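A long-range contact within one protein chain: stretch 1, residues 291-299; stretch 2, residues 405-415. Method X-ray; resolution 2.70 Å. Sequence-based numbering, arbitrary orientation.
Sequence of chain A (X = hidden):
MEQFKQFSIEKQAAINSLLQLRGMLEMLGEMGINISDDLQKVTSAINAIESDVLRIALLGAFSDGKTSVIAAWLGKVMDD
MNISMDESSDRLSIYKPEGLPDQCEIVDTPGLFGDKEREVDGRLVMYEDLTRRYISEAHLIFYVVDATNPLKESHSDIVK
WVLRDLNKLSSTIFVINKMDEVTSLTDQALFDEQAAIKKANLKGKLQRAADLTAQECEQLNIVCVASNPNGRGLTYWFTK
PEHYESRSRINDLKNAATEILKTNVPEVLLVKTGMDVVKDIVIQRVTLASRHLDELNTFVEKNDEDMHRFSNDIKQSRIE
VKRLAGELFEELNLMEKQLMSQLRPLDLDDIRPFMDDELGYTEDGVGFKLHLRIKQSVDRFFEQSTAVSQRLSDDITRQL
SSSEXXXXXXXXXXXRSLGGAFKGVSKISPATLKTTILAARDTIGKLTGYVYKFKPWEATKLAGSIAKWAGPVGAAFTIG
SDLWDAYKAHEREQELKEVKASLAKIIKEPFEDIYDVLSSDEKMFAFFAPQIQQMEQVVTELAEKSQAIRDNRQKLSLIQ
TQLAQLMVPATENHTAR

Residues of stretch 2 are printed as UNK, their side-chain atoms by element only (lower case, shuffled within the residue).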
# COMPACT_ATOMS: atom_id res chain seq x y z
N ARG A 291 3.01 3.11 1.96
CA ARG A 291 3.14 1.67 1.98
C ARG A 291 2.15 1.05 2.94
O ARG A 291 1.74 -0.10 2.74
CB ARG A 291 4.57 1.35 2.41
CG ARG A 291 4.97 -0.11 2.53
CD ARG A 291 6.51 -0.27 2.74
NE ARG A 291 6.92 -0.34 4.15
CZ ARG A 291 6.57 -1.32 5.00
NH1 ARG A 291 5.78 -2.32 4.61
NH2 ARG A 291 7.01 -1.29 6.26
N HIS A 292 1.74 1.79 3.98
CA HIS A 292 0.76 1.32 4.95
C HIS A 292 -0.63 1.89 4.72
O HIS A 292 -1.58 1.37 5.29
CB HIS A 292 1.17 1.75 6.35
CG HIS A 292 2.34 1.00 6.88
ND1 HIS A 292 2.33 -0.37 7.04
CD2 HIS A 292 3.54 1.42 7.32
CE1 HIS A 292 3.48 -0.75 7.55
NE2 HIS A 292 4.23 0.32 7.72
N LEU A 293 -0.75 2.97 3.95
CA LEU A 293 -2.05 3.36 3.40
C LEU A 293 -2.48 2.30 2.35
O LEU A 293 -3.67 2.07 2.15
CB LEU A 293 -2.00 4.75 2.76
CG LEU A 293 -3.32 5.30 2.21
CD1 LEU A 293 -4.44 5.15 3.23
CD2 LEU A 293 -3.27 6.75 1.71
N ASP A 294 -1.53 1.65 1.69
CA ASP A 294 -1.92 0.67 0.69
C ASP A 294 -2.54 -0.52 1.38
O ASP A 294 -3.54 -1.07 0.93
CB ASP A 294 -0.76 0.23 -0.16
CG ASP A 294 -1.21 -0.49 -1.39
OD1 ASP A 294 -2.10 -0.00 -2.11
OD2 ASP A 294 -0.67 -1.57 -1.64
N GLU A 295 -1.95 -0.88 2.52
CA GLU A 295 -2.49 -1.91 3.36
C GLU A 295 -3.88 -1.48 3.78
O GLU A 295 -4.82 -2.19 3.54
CB GLU A 295 -1.61 -2.15 4.56
CG GLU A 295 -0.37 -2.97 4.28
CD GLU A 295 0.66 -2.84 5.39
OE1 GLU A 295 0.36 -2.10 6.35
OE2 GLU A 295 1.77 -3.43 5.32
N LEU A 296 -4.01 -0.29 4.37
CA LEU A 296 -5.33 0.15 4.86
C LEU A 296 -6.38 0.17 3.76
O LEU A 296 -7.50 -0.22 4.01
CB LEU A 296 -5.28 1.52 5.52
CG LEU A 296 -6.60 2.06 6.02
CD1 LEU A 296 -7.20 1.09 7.01
CD2 LEU A 296 -6.48 3.40 6.66
N ASN A 297 -6.02 0.61 2.56
CA ASN A 297 -6.97 0.65 1.46
C ASN A 297 -7.47 -0.75 1.13
O ASN A 297 -8.64 -0.93 0.88
CB ASN A 297 -6.37 1.29 0.16
CG ASN A 297 -5.99 2.78 0.31
OD1 ASN A 297 -5.14 3.26 -0.43
ND2 ASN A 297 -6.60 3.50 1.24
N THR A 298 -6.55 -1.71 1.09
CA THR A 298 -6.88 -3.08 0.80
C THR A 298 -7.91 -3.57 1.79
O THR A 298 -8.81 -4.31 1.44
CB THR A 298 -5.66 -4.02 0.93
OG1 THR A 298 -4.63 -3.62 0.04
CG2 THR A 298 -6.04 -5.45 0.58
N PHE A 299 -7.77 -3.17 3.05
CA PHE A 299 -8.66 -3.67 4.07
C PHE A 299 -10.00 -3.02 3.93
O PHE A 299 -11.00 -3.67 4.03
CB PHE A 299 -8.16 -3.43 5.50
CG PHE A 299 -9.26 -3.59 6.50
CD1 PHE A 299 -9.83 -4.83 6.71
CD2 PHE A 299 -9.80 -2.51 7.13
CE1 PHE A 299 -10.89 -5.00 7.58
CE2 PHE A 299 -10.86 -2.66 7.99
CZ PHE A 299 -11.41 -3.91 8.22
N UNK A 405 -7.65 -12.26 9.07
CA UNK A 405 -6.39 -12.86 8.68
C UNK A 405 -5.51 -11.88 7.90
O UNK A 405 -4.31 -11.98 7.94
c UNK A 405 -6.70 -14.12 7.86
o UNK A 405 -5.56 -14.68 7.24
N UNK A 406 -6.12 -10.94 7.18
CA UNK A 406 -5.37 -9.90 6.51
C UNK A 406 -4.78 -8.98 7.57
O UNK A 406 -3.56 -8.81 7.65
c UNK A 406 -4.18 -5.85 3.71
c UNK A 406 -6.24 -9.12 5.54
c UNK A 406 -3.98 -7.12 3.25
c UNK A 406 -5.52 -7.97 4.89
c UNK A 406 -5.05 -5.62 4.74
c UNK A 406 -4.66 -8.18 3.84
c UNK A 406 -5.70 -6.68 5.34
N UNK A 407 -5.66 -8.44 8.41
CA UNK A 407 -5.27 -7.58 9.53
C UNK A 407 -4.31 -8.22 10.52
O UNK A 407 -3.61 -7.51 11.20
c UNK A 407 -6.95 -4.87 9.24
c UNK A 407 -6.50 -7.12 10.29
c UNK A 407 -7.51 -6.23 9.56
c UNK A 407 -8.71 -6.04 10.45
N UNK A 408 -4.26 -9.54 10.63
CA UNK A 408 -3.36 -10.16 11.60
C UNK A 408 -1.93 -10.13 11.09
O UNK A 408 -1.00 -10.09 11.89
o UNK A 408 -4.96 -11.66 12.66
c UNK A 408 -3.77 -11.60 11.90
N UNK A 409 -1.78 -10.17 9.76
CA UNK A 409 -0.47 -10.14 9.10
C UNK A 409 0.11 -8.75 8.87
O UNK A 409 1.17 -8.62 8.26
N UNK A 410 -0.57 -7.72 9.35
CA UNK A 410 -0.06 -6.36 9.16
C UNK A 410 0.93 -5.99 10.25
O UNK A 410 1.86 -5.25 10.00
c UNK A 410 -1.20 -5.35 9.13
c UNK A 410 -3.19 -4.42 7.91
c UNK A 410 -1.45 -5.64 6.61
c UNK A 410 -2.17 -5.54 7.95
N UNK A 411 0.71 -6.51 11.47
CA UNK A 411 1.50 -6.14 12.64
C UNK A 411 0.69 -5.17 13.45
O UNK A 411 -0.15 -4.48 12.89
N UNK A 412 0.91 -5.07 14.75
CA UNK A 412 -0.00 -4.25 15.55
C UNK A 412 0.29 -2.76 15.39
O UNK A 412 -0.53 -1.95 15.75
o UNK A 412 -2.29 -3.05 18.83
c UNK A 412 -2.29 -3.72 17.76
c UNK A 412 -0.00 -4.64 17.03
o UNK A 412 -3.05 -3.46 16.81
c UNK A 412 -1.39 -4.95 17.60
N UNK A 413 1.46 -2.43 14.84
CA UNK A 413 1.85 -1.05 14.63
C UNK A 413 1.82 -0.59 13.19
O UNK A 413 2.44 0.42 12.83
N UNK A 414 1.10 -1.31 12.35
CA UNK A 414 1.16 -1.04 10.92
C UNK A 414 0.63 0.34 10.54
O UNK A 414 1.11 0.93 9.58
c UNK A 414 0.44 -2.13 10.16
N UNK A 415 -0.32 0.86 11.31
CA UNK A 415 -0.90 2.18 11.01
C UNK A 415 -0.38 3.34 11.86
O UNK A 415 -0.96 4.41 11.85
c UNK A 415 -4.29 0.55 10.95
c UNK A 415 -3.31 -0.36 8.52
c UNK A 415 -3.12 1.09 10.45
c UNK A 415 -4.49 -0.87 9.03
c UNK A 415 -2.63 0.63 9.22
c UNK A 415 -2.41 2.16 11.21
c UNK A 415 -4.97 -0.42 10.25

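Position 405 carries one carbon and one oxygen, a hydroxymethyl group out of reach of stretch 1 and exposed; two such atoms in a chain of C then O make it Ser-405. Position 406 has seven carbons, six of them closed into a ring on a single methylene, with no heteroatom, and the ring reaches Glu-295, Thr-298 and Phe-299: Phe-406. Its CA-to-CB bond points toward the helix of stretch 1, and the ring lands where those three residues meet. Phe-406 CE2 lies 3.6 Å from Glu-295 O, which approaches at the ring edge near its plane, while Phe-406 CZ is 3.6 Å from Thr-298 CB and Phe-406 CE2 is 3.9 Å from Phe-299 CB.

Position 407 shows four carbons forked at the second, reaching the Phe-299 ring, the pattern of leucine. The CA-to-CB bond of Leu-407 runs sideways, but with chi1 m and chi2 t its end comes nearer: Leu-407 CD2 sits 4.0 Å from the centroid of the Phe-299 ring, 22° off the normal, a CH-pi contact over the face, and Leu-407 CD1 is 3.8 Å from Phe-299 CE1.

Position 408, again one carbon and one oxygen, is Ser-408, out of reach. Position 409 has no side-chain atoms, hence Gly-409; an ideal CB would find room, so stretch 1 does not demand the glycine.

Position 410 repeats the four-carbon fork and touches Glu-295. Leu-410 also starts sideways and ends nearer, its CD2 3.7 Å from Glu-295 CG, packing on the aliphatic part of that acid. Position 411 is bare, and its phi of 102° is the evidence: a CB here would be jammed against the preceding carbonyl O, so Gly-411 suits the backbone. It opens a type I turn ending at 414.

Position 412 has three carbons, the third bearing two oxygens: Glu-412, out of reach of stretch 1. Position 413, without side chain, is Gly-413. Position 414 has a single carbon and touches His-292 and Glu-295, so Ala-414; its CB is 3.8 Å from Glu-295 OE1, and Ala-414 O lies over one face of the His-292 ring, 3.0 Å from His-292 CG. His-292 ND1 is 3.1 Å from Ala-414 O, but the angle is too poor for a hydrogen bond.

Position 415 has seven carbons with a six-membered ring that touches His-292 and Leu-296: Phe-415. Its CA-to-CB bond points away, yet the ring returns, Phe-415 CZ 3.9 Å from Leu-296 CD1.

The contact buries 480 Å² without one hydrogen bond across it. His-292 ND1 instead donates to Glu-295 OE1 at 2.7 Å and 175°, within its own helix; apolar packing, together with backbone oxygens set against the His-292 and Phe-406 rings, joins the stretches.

Stretch 2, residues 405-415: SFLSGLGEGAF
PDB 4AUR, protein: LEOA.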